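Local coordinates for flagellar biosynthesis protein FlhF (PDB 2PX0) that is necessary for flagellar biosynthesis and, as a GTPase of the signal-recognition-particle family, forms a homodimer with bound GTP, at residues V219-A224 with I245-D250; W99-H104 with S213-L218; K84-L89 with F290-C295. All coordinates share one frame; numbering follows the deposited sequence.

Interaction 1 (V219-A224 with I245-D250). With GNP (phosphoaminophosphonic acid-guanylate ester), chain J.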
loop_
_atom_site.group_PDB
_atom_site.type_symbol
_atom_site.label_atom_id
_atom_site.label_comp_id
_atom_site.label_asym_id
_atom_site.label_seq_id
_atom_site.Cartn_x
_atom_site.Cartn_y
_atom_site.Cartn_z
ATOM N N VAL A 219 8.750 7.664 4.439
ATOM C CA VAL A 219 7.694 7.527 3.445
ATOM C C VAL A 219 6.628 6.461 3.686
ATOM O O VAL A 219 6.902 5.264 3.573
ATOM C CB VAL A 219 8.318 7.297 2.044
ATOM C CG1 VAL A 219 7.248 6.912 1.029
ATOM C CG2 VAL A 219 9.037 8.568 1.595
ATOM N N LEU A 220 5.408 6.900 3.995
ATOM C CA LEU A 220 4.297 5.977 4.226
ATOM C C LEU A 220 3.199 6.313 3.239
ATOM O O LEU A 220 3.106 7.467 2.785
ATOM C CB LEU A 220 3.724 6.120 5.633
ATOM C CG LEU A 220 4.604 5.891 6.850
ATOM C CD1 LEU A 220 3.739 6.057 8.060
ATOM C CD2 LEU A 220 5.231 4.527 6.830
ATOM N N SER A 221 2.363 5.318 2.927
ATOM C CA SER A 221 1.278 5.506 1.989
ATOM C C SER A 221 -0.067 5.720 2.656
ATOM O O SER A 221 -0.402 5.047 3.628
ATOM C CB SER A 221 1.183 4.320 1.060
ATOM O OG SER A 221 -0.023 4.386 0.311
ATOM N N ALA A 222 -0.833 6.665 2.108
ATOM C CA ALA A 222 -2.160 7.028 2.598
ATOM C C ALA A 222 -3.183 5.897 2.421
ATOM O O ALA A 222 -4.372 6.053 2.712
ATOM C CB ALA A 222 -2.636 8.295 1.879
ATOM N N THR A 223 -2.722 4.748 1.961
ATOM C CA THR A 223 -3.635 3.634 1.754
ATOM C C THR A 223 -3.562 2.581 2.867
ATOM O O THR A 223 -4.490 1.804 3.052
ATOM C CB THR A 223 -3.372 2.974 0.388
ATOM O OG1 THR A 223 -3.349 3.981 -0.628
ATOM C CG2 THR A 223 -4.474 2.014 0.055
ATOM N N ALA A 224 -2.456 2.575 3.604
ATOM C CA ALA A 224 -2.245 1.650 4.709
ATOM C C ALA A 224 -3.273 1.792 5.828
ATOM O O ALA A 224 -3.896 2.832 6.005
ATOM C CB ALA A 224 -0.876 1.854 5.279
ATOM N N ILE A 245 6.245 11.762 4.637
ATOM C CA ILE A 245 5.736 11.854 3.279
ATOM C C ILE A 245 4.613 10.827 3.104
ATOM O O ILE A 245 4.816 9.609 3.237
ATOM C CB ILE A 245 6.841 11.642 2.248
ATOM C CG1 ILE A 245 7.889 12.742 2.418
ATOM C CG2 ILE A 245 6.267 11.718 0.848
ATOM C CD1 ILE A 245 9.043 12.680 1.434
ATOM N N PHE A 246 3.414 11.341 2.854
ATOM C CA PHE A 246 2.254 10.501 2.666
ATOM C C PHE A 246 1.914 10.516 1.202
ATOM O O PHE A 246 1.612 11.556 0.630
ATOM C CB PHE A 246 1.080 11.012 3.508
ATOM C CG PHE A 246 1.196 10.661 4.966
ATOM C CD1 PHE A 246 0.961 9.358 5.404
ATOM C CD2 PHE A 246 1.612 11.608 5.892
ATOM C CE1 PHE A 246 1.146 9.008 6.732
ATOM C CE2 PHE A 246 1.796 11.261 7.219
ATOM C CZ PHE A 246 1.565 9.960 7.638
ATOM N N THR A 247 1.969 9.341 0.594
ATOM C CA THR A 247 1.691 9.229 -0.818
ATOM C C THR A 247 0.285 8.731 -1.123
ATOM O O THR A 247 -0.460 8.322 -0.239
ATOM C CB THR A 247 2.676 8.273 -1.466
ATOM O OG1 THR A 247 2.444 6.961 -0.947
ATOM C CG2 THR A 247 4.123 8.698 -1.176
ATOM N N LYS A 248 -0.071 8.797 -2.397
ATOM C CA LYS A 248 -1.344 8.307 -2.880
ATOM C C LYS A 248 -2.606 8.843 -2.206
ATOM O O LYS A 248 -3.620 8.133 -2.119
ATOM C CB LYS A 248 -1.320 6.778 -2.816
ATOM C CG LYS A 248 0.065 6.218 -3.092
ATOM C CD LYS A 248 0.048 4.729 -3.310
ATOM C CE LYS A 248 1.424 4.275 -3.784
ATOM N NZ LYS A 248 1.467 2.843 -4.166
ATOM N N ILE A 249 -2.568 10.098 -1.763
ATOM C CA ILE A 249 -3.744 10.684 -1.131
ATOM C C ILE A 249 -4.867 10.732 -2.152
ATOM O O ILE A 249 -6.041 10.795 -1.800
ATOM C CB ILE A 249 -3.480 12.102 -0.600
ATOM C CG1 ILE A 249 -3.088 13.025 -1.744
ATOM C CG2 ILE A 249 -2.389 12.069 0.472
ATOM C CD1 ILE A 249 -2.847 14.468 -1.291
ATOM N N ASP A 250 -4.499 10.687 -3.423
ATOM C CA ASP A 250 -5.473 10.705 -4.495
ATOM C C ASP A 250 -5.969 9.292 -4.721
ATOM O O ASP A 250 -6.746 9.051 -5.640
ATOM C CB ASP A 250 -4.826 11.174 -5.784
ATOM C CG ASP A 250 -3.865 10.138 -6.359
ATOM O OD1 ASP A 250 -2.869 9.817 -5.677
ATOM O OD2 ASP A 250 -4.102 9.640 -7.487
HETATM P PG GNP J . 10.119 0.049 -3.543
HETATM O O1G GNP J . 9.633 -1.276 -4.017
HETATM O O2G GNP J . 11.493 0.425 -4.137
HETATM O O3G GNP J . 10.129 0.157 -2.060
HETATM N N3B GNP J . 8.968 1.063 -4.233
HETATM P PB GNP J . 9.055 2.699 -4.035
HETATM O O1B GNP J . 8.763 3.078 -2.666
HETATM O O2B GNP J . 10.364 3.112 -4.640
HETATM O O3A GNP J . 7.787 3.051 -4.994
HETATM P PA GNP J . 7.763 3.388 -6.507
HETATM O O1A GNP J . 8.407 4.708 -6.772
HETATM O O2A GNP J . 8.284 2.136 -7.188
HETATM O "O5'" GNP J . 6.288 3.540 -6.796
HETATM C "C5'" GNP J . 5.415 2.421 -6.630
HETATM C "C4'" GNP J . 4.098 2.677 -7.266
HETATM O "O4'" GNP J . 3.266 3.603 -6.649
HETATM C "C3'" GNP J . 4.223 3.140 -8.748
HETATM O "O3'" GNP J . 3.355 2.393 -9.602
HETATM C "C2'" GNP J . 3.817 4.608 -8.692
HETATM O "O2'" GNP J . 3.265 5.097 -9.876
HETATM C "C1'" GNP J . 2.840 4.584 -7.564
HETATM N N9 GNP J . 2.771 5.914 -6.916
HETATM C C8 GNP J . 3.879 6.573 -6.232
HETATM N N7 GNP J . 3.494 7.736 -5.774
HETATM C C5 GNP J . 2.074 7.827 -6.180
HETATM C C6 GNP J . 1.114 8.895 -5.949
HETATM O O6 GNP J . 1.256 9.915 -5.397
HETATM N N1 GNP J . -0.126 8.578 -6.495
HETATM C C2 GNP J . -0.278 7.360 -7.150
HETATM N N2 GNP J . -1.620 7.220 -7.631
HETATM N N3 GNP J . 0.512 6.388 -7.389
HETATM C C4 GNP J . 1.716 6.709 -6.848
#
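The phenyl ring of Phe246 meets Leu220 on the neighbouring parallel strand through its CE1 atom, which lies 4.0 Å from Leu220 CB and almost as near to Leu220 CD1. The two side chains run side by side in the same direction, and the Tyr244 ring meets the phenyl at about 45°. The second flat group is the guanine of the bound GTP analogue. Over one of its faces runs the aliphatic part of Lys248, extended beyond CG, with Lys248 CG 4.0 Å above C5 of the nucleotide and Lys248 CE 3.8 Å above N9. Asp250 meets the base at its nitrogens: OD1 accepts from N1 at 3.1 Å, while N2 gives weak bonds to both carboxylate oxygens.

Strands 219-221 and 245-247 are zipped by Leu220 N to Ile245 O (2.9 Å) and Thr247 N to Leu220 O (3.1 Å). Just past the end of strand 219-221, Ala222 N donates to Thr247 O at 2.9 Å. On the sheet face opposite Phe246, Val219 CG2 packs 3.8 Å from Ile245 CB, and Thr247 OG1, held by Ala116 O, lies beside Ser221. That serine closes an ST turn, its OG accepting from Thr223 N. The ammonium of Lys248, whose place is less certain, lies within bonding reach of Gly115 O and of Thr114 OG1 of the second subunit.

Thr247-Lys248-Ile249-Asp250 is the TKxD motif of GTPases, carried at the end of its strand. Acceptance from both N1 and N2 by the Asp250 carboxylate is consistent with a preference for guanine; adenine offers neither of these donors.

Interaction 2 (W99-H104 with S213-L218)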
loop_
_atom_site.group_PDB
_atom_site.type_symbol
_atom_site.label_atom_id
_atom_site.label_comp_id
_atom_site.label_asym_id
_atom_site.label_seq_id
_atom_site.Cartn_x
_atom_site.Cartn_y
_atom_site.Cartn_z
ATOM N N TRP A 99 5.571 21.221 10.775
ATOM C CA TRP A 99 5.155 20.796 9.442
ATOM C C TRP A 99 5.910 21.602 8.374
ATOM O O TRP A 99 6.647 22.548 8.682
ATOM C CB TRP A 99 3.664 21.033 9.236
ATOM C CG TRP A 99 2.729 20.146 10.002
ATOM C CD1 TRP A 99 2.637 20.005 11.366
ATOM C CD2 TRP A 99 1.653 19.371 9.450
ATOM N NE1 TRP A 99 1.563 19.195 11.693
ATOM C CE2 TRP A 99 0.948 18.790 10.537
ATOM C CE3 TRP A 99 1.219 19.106 8.141
ATOM C CZ2 TRP A 99 -0.169 17.978 10.352
ATOM C CZ3 TRP A 99 0.111 18.300 7.959
ATOM C CH2 TRP A 99 -0.570 17.740 9.058
ATOM N N GLN A 100 5.717 21.214 7.116
ATOM C CA GLN A 100 6.322 21.897 5.971
ATOM C C GLN A 100 7.783 22.352 6.054
ATOM O O GLN A 100 8.135 23.455 5.621
ATOM C CB GLN A 100 5.447 23.091 5.580
ATOM C CG GLN A 100 4.133 22.680 4.982
ATOM C CD GLN A 100 3.237 23.858 4.695
ATOM O OE1 GLN A 100 2.751 24.511 5.617
ATOM N NE2 GLN A 100 3.008 24.143 3.407
ATOM N N GLU A 101 8.636 21.502 6.598
ATOM C CA GLU A 101 10.048 21.820 6.674
ATOM C C GLU A 101 10.546 21.702 5.236
ATOM O O GLU A 101 10.588 20.614 4.683
ATOM C CB GLU A 101 10.745 20.788 7.558
ATOM C CG GLU A 101 12.204 21.049 7.863
ATOM C CD GLU A 101 12.841 19.893 8.625
ATOM O OE1 GLU A 101 13.222 18.884 7.981
ATOM O OE2 GLU A 101 12.945 19.984 9.872
ATOM N N PRO A 102 10.911 22.820 4.600
ATOM C CA PRO A 102 11.400 22.771 3.218
ATOM C C PRO A 102 12.711 22.011 3.089
ATOM O O PRO A 102 13.351 21.674 4.084
ATOM C CB PRO A 102 11.584 24.236 2.874
ATOM C CG PRO A 102 12.050 24.803 4.165
ATOM C CD PRO A 102 11.061 24.175 5.149
ATOM N N ILE A 103 13.116 21.747 1.857
ATOM C CA ILE A 103 14.370 21.047 1.621
ATOM C C ILE A 103 15.543 22.028 1.725
ATOM O O ILE A 103 15.618 22.998 0.968
ATOM C CB ILE A 103 14.358 20.362 0.236
ATOM C CG1 ILE A 103 13.681 18.995 0.364
ATOM C CG2 ILE A 103 15.772 20.231 -0.313
ATOM C CD1 ILE A 103 13.700 18.183 -0.899
ATOM N N HIS A 104 16.441 21.771 2.677
ATOM C CA HIS A 104 17.614 22.617 2.904
ATOM C C HIS A 104 18.929 21.850 2.809
ATOM O O HIS A 104 19.762 22.135 1.955
ATOM C CB HIS A 104 17.547 23.267 4.286
ATOM C CG HIS A 104 16.590 24.413 4.373
ATOM N ND1 HIS A 104 16.680 25.520 3.555
ATOM C CD2 HIS A 104 15.536 24.635 5.195
ATOM C CE1 HIS A 104 15.723 26.375 3.871
ATOM N NE2 HIS A 104 15.015 25.862 4.863
ATOM N N SER A 213 24.380 17.088 8.410
ATOM C CA SER A 213 24.234 17.199 6.957
ATOM C C SER A 213 22.980 16.567 6.331
ATOM O O SER A 213 22.522 17.016 5.283
ATOM C CB SER A 213 25.490 16.627 6.274
ATOM O OG SER A 213 25.793 15.309 6.731
ATOM N N ILE A 214 22.424 15.543 6.973
ATOM C CA ILE A 214 21.250 14.849 6.447
ATOM C C ILE A 214 19.882 15.370 6.909
ATOM O O ILE A 214 19.751 15.938 7.991
ATOM C CB ILE A 214 21.349 13.336 6.752
ATOM C CG1 ILE A 214 22.457 12.719 5.900
ATOM C CG2 ILE A 214 20.036 12.646 6.466
ATOM C CD1 ILE A 214 22.565 11.205 6.035
ATOM N N GLN A 215 18.869 15.162 6.066
ATOM C CA GLN A 215 17.485 15.574 6.332
ATOM C C GLN A 215 16.559 14.439 5.845
ATOM O O GLN A 215 16.019 14.508 4.739
ATOM C CB GLN A 215 17.185 16.874 5.567
ATOM C CG GLN A 215 15.838 17.524 5.869
ATOM C CD GLN A 215 15.647 18.825 5.106
ATOM O OE1 GLN A 215 16.517 19.697 5.124
ATOM N NE2 GLN A 215 14.505 18.967 4.443
ATOM N N SER A 216 16.378 13.411 6.678
ATOM C CA SER A 216 15.565 12.236 6.340
ATOM C C SER A 216 14.048 12.413 6.304
ATOM O O SER A 216 13.487 13.256 7.006
ATOM C CB SER A 216 15.907 11.088 7.286
ATOM O OG SER A 216 15.665 11.460 8.637
ATOM N N PHE A 217 13.395 11.575 5.496
ATOM C CA PHE A 217 11.946 11.624 5.294
ATOM C C PHE A 217 11.306 10.240 5.287
ATOM O O PHE A 217 11.529 9.468 4.355
ATOM C CB PHE A 217 11.654 12.292 3.955
ATOM C CG PHE A 217 11.955 13.761 3.928
ATOM C CD1 PHE A 217 11.026 14.678 4.409
ATOM C CD2 PHE A 217 13.173 14.222 3.432
ATOM C CE1 PHE A 217 11.301 16.025 4.397
ATOM C CE2 PHE A 217 13.463 15.562 3.413
ATOM C CZ PHE A 217 12.523 16.474 3.898
ATOM N N LEU A 218 10.489 9.938 6.297
ATOM C CA LEU A 218 9.849 8.634 6.379
ATOM C C LEU A 218 8.658 8.546 5.427
ATOM O O LEU A 218 7.663 9.249 5.591
ATOM C CB LEU A 218 9.417 8.358 7.817
ATOM C CG LEU A 218 8.654 7.048 8.058
ATOM C CD1 LEU A 218 9.504 5.834 7.701
ATOM C CD2 LEU A 218 8.251 6.978 9.508
#
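Gln215 sends its carboxamide across to the backbone of Pro102 and His104, fastening the loop that follows helix 81-90 to a central strand of the parallel sheet in this P-loop GTPase fold. Gln215 NE2 donates to Pro102 O at 3.0 Å, from 37° above the plane of that carbonyl, and the bond is bent. At the other end of the amide, His104 N donates to Gln215 OE1 at 3.2 Å along a straighter path. Both polar atoms of one side chain thus grip backbone groups two residues apart, which fixes the rotation of the amide and holds the loop against it. The same OE1 also accepts from Ser105 N, so the oxygen is gripped by two successive amides.

The reach comes from an extended side chain: Gln215 CG stands anti to the backbone N (chi1 -173°) and the chain stays extended beyond it. Glu101 flanks this stem, running antiparallel to it, with OE1 3.6 Å from Gln215 CG and its carboxylate turned 73° from the amide plane.

Further out, the strand carrying Gln215 is held by backbone bonds from Gln215 to Tyr107 and from Phe217 to Val109, both on strand 107-112, into which the loop leads. Ile103 packs on His185 and Phe187 of strand 185-189, and Phe217 lies against Gln243 and Ile245 on the other neighbouring strand. Between these two side chains the touch is slight, Ile103 CG1 standing 4.5 Å from Phe217 CZ.

Interaction 3 (K84-L89 with F290-C295)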
loop_
_atom_site.group_PDB
_atom_site.type_symbol
_atom_site.label_atom_id
_atom_site.label_comp_id
_atom_site.label_asym_id
_atom_site.label_seq_id
_atom_site.Cartn_x
_atom_site.Cartn_y
_atom_site.Cartn_z
ATOM N N LYS A 84 -15.001 25.186 14.703
ATOM C CA LYS A 84 -14.370 24.666 15.908
ATOM C C LYS A 84 -14.024 23.190 15.795
ATOM O O LYS A 84 -13.004 22.740 16.318
ATOM C CB LYS A 84 -15.272 24.892 17.130
ATOM C CG LYS A 84 -15.319 26.343 17.618
ATOM C CD LYS A 84 -13.960 26.806 18.167
ATOM C CE LYS A 84 -13.959 28.305 18.464
ATOM N NZ LYS A 84 -12.701 28.738 19.143
ATOM N N LEU A 85 -14.873 22.425 15.118
ATOM C CA LEU A 85 -14.611 21.000 14.958
ATOM C C LEU A 85 -13.263 20.759 14.265
ATOM O O LEU A 85 -12.678 19.687 14.396
ATOM C CB LEU A 85 -15.724 20.341 14.153
ATOM C CG LEU A 85 -15.483 18.849 13.934
ATOM C CD1 LEU A 85 -15.371 18.128 15.278
ATOM C CD2 LEU A 85 -16.614 18.278 13.108
ATOM N N GLN A 86 -12.775 21.755 13.529
ATOM C CA GLN A 86 -11.503 21.632 12.843
ATOM C C GLN A 86 -10.425 22.236 13.730
ATOM O O GLN A 86 -9.343 21.661 13.884
ATOM C CB GLN A 86 -11.567 22.341 11.489
ATOM C CG GLN A 86 -12.799 21.950 10.690
ATOM C CD GLN A 86 -12.732 22.329 9.220
ATOM O OE1 GLN A 86 -11.956 23.199 8.827
ATOM N NE2 GLN A 86 -13.566 21.686 8.400
ATOM N N GLU A 87 -10.721 23.394 14.315
ATOM C CA GLU A 87 -9.780 24.056 15.214
ATOM C C GLU A 87 -9.395 23.047 16.304
ATOM O O GLU A 87 -8.225 22.858 16.619
ATOM C CB GLU A 87 -10.434 25.283 15.840
ATOM C CG GLU A 87 -9.526 26.081 16.757
ATOM C CD GLU A 87 -10.227 27.287 17.382
ATOM O OE1 GLU A 87 -10.908 28.033 16.640
ATOM O OE2 GLU A 87 -10.090 27.496 18.613
ATOM N N ILE A 88 -10.397 22.384 16.866
ATOM C CA ILE A 88 -10.168 21.373 17.891
ATOM C C ILE A 88 -9.247 20.273 17.363
ATOM O O ILE A 88 -8.201 20.007 17.936
ATOM C CB ILE A 88 -11.486 20.735 18.335
ATOM C CG1 ILE A 88 -12.365 21.789 18.998
ATOM C CG2 ILE A 88 -11.212 19.595 19.287
ATOM C CD1 ILE A 88 -13.658 21.249 19.523
ATOM N N LEU A 89 -9.649 19.633 16.271
ATOM C CA LEU A 89 -8.847 18.578 15.668
ATOM C C LEU A 89 -7.431 19.061 15.406
ATOM O O LEU A 89 -6.446 18.360 15.663
ATOM C CB LEU A 89 -9.443 18.149 14.331
ATOM C CG LEU A 89 -10.711 17.316 14.310
ATOM C CD1 LEU A 89 -11.167 17.165 12.870
ATOM C CD2 LEU A 89 -10.448 15.968 14.933
ATOM N N PHE A 290 -4.466 20.261 6.367
ATOM C CA PHE A 290 -4.683 18.822 6.344
ATOM C C PHE A 290 -6.051 18.484 6.890
ATOM O O PHE A 290 -6.734 17.602 6.376
ATOM C CB PHE A 290 -3.646 18.111 7.201
ATOM C CG PHE A 290 -3.847 16.633 7.273
ATOM C CD1 PHE A 290 -3.541 15.822 6.186
ATOM C CD2 PHE A 290 -4.380 16.052 8.411
ATOM C CE1 PHE A 290 -3.768 14.458 6.237
ATOM C CE2 PHE A 290 -4.612 14.680 8.473
ATOM C CZ PHE A 290 -4.309 13.884 7.388
ATOM N N VAL A 291 -6.442 19.183 7.945
ATOM C CA VAL A 291 -7.729 18.937 8.566
ATOM C C VAL A 291 -8.852 19.291 7.609
ATOM O O VAL A 291 -9.878 18.615 7.576
ATOM C CB VAL A 291 -7.899 19.757 9.878
ATOM C CG1 VAL A 291 -9.279 19.510 10.461
ATOM C CG2 VAL A 291 -6.818 19.380 10.904
ATOM N N ARG A 292 -8.670 20.349 6.826
ATOM C CA ARG A 292 -9.710 20.748 5.881
ATOM C C ARG A 292 -9.949 19.631 4.876
ATOM O O ARG A 292 -10.945 19.631 4.163
ATOM C CB ARG A 292 -9.330 22.039 5.143
ATOM C CG ARG A 292 -9.475 23.322 5.956
ATOM C CD ARG A 292 -9.410 24.558 5.045
ATOM N NE ARG A 292 -9.197 25.813 5.772
ATOM C CZ ARG A 292 -10.076 26.371 6.605
ATOM N NH1 ARG A 292 -11.253 25.796 6.834
ATOM N NH2 ARG A 292 -9.773 27.509 7.224
ATOM N N MET A 293 -9.027 18.676 4.826
ATOM C CA MET A 293 -9.141 17.543 3.915
ATOM C C MET A 293 -9.849 16.353 4.569
ATOM O O MET A 293 -10.368 15.472 3.884
ATOM C CB MET A 293 -7.759 17.129 3.439
ATOM C CG MET A 293 -7.082 18.192 2.637
ATOM S SD MET A 293 -5.721 17.492 1.727
ATOM C CE MET A 293 -4.379 18.467 2.332
ATOM N N LEU A 294 -9.852 16.331 5.897
ATOM C CA LEU A 294 -10.527 15.284 6.639
ATOM C C LEU A 294 -12.026 15.549 6.609
ATOM O O LEU A 294 -12.819 14.657 6.297
ATOM C CB LEU A 294 -10.075 15.278 8.089
ATOM C CG LEU A 294 -8.748 14.620 8.407
ATOM C CD1 LEU A 294 -8.477 14.743 9.892
ATOM C CD2 LEU A 294 -8.803 13.172 7.995
ATOM N N CYS A 295 -12.413 16.781 6.941
ATOM C CA CYS A 295 -13.828 17.154 6.971
ATOM C C CYS A 295 -14.461 17.360 5.600
ATOM O O CYS A 295 -15.349 18.205 5.439
ATOM C CB CYS A 295 -14.005 18.414 7.798
ATOM S SG CYS A 295 -13.304 18.207 9.405
#
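Val291 CG1 is the apolar centre of this contact, taking Gln86 CB at 3.8 Å and Leu89 CD1 at 3.9 Å from successive turns of the facing helix. The methyl is placed there by the first torsion of Val291, which sets CG1 anti to the backbone N (chi1 178°). Leu89 crosses the valine obliquely and also brings CD1 to within 4.2 Å of Cys295 SG. The extended Gln86 belongs to the same buried patch, with NE2 3.4 Å from Cys295 CB and close to the sulfur. Leu89 also touches Phe259 of helix 256-263 and Thr62 of helix 56-71.

The helix segments 84-89 and 290-294 approach to 9.8 Å between axes, their directions 127° apart. The first belongs to the N domain and the second is the C-terminal helix, within the GTPase-domain range, so the contact joins the two halves of the NG arrangement of SRP-type GTPases, in which that terminal helix packs on the N domain.

Toward solvent the fit changes character, where Gln86 OE1 faces exposed Arg292. Those two side chains cross at about a right angle, their amide and guanidinium planes 59° apart; although Arg292 NH1 comes to 3.3 Å from Gln86 OE1, the angle is too poor for a hydrogen bond. An alanine in place of Gln86 would keep the CB contact with Val291 but would probably open a gap beside Cys295 and take the amide oxygen away from beside the Arg292 guanidinium. Farther round the N-domain helix, on its exposed side, Lys84 NZ forms a salt bridge with Glu87 OE2 at 2.9 Å.

In the fold
Interactions 1 and 2 share strand 214-221 and follow each other along the chain, their centres about 17 Å apart: interaction 2 holds the beginning of the strand, interaction 1 its end, where nucleotide and second subunit meet. They touch where Ile245 CD1 packs 3.7 Å from Phe217 CB. Interaction 3 closes the loop containing both and lies farther out, about 19 Å from interaction 1 and about 25 Å from interaction 2 between centres. Trp99 CH2, 3.6 Å from Phe290 CB, links interactions 2 and 3. The loop with residues 99-104 thus packs on the C-terminal helix at one end and on the sheet at the other, between the helix that meets the N domain and the strands that carry the nucleotide site.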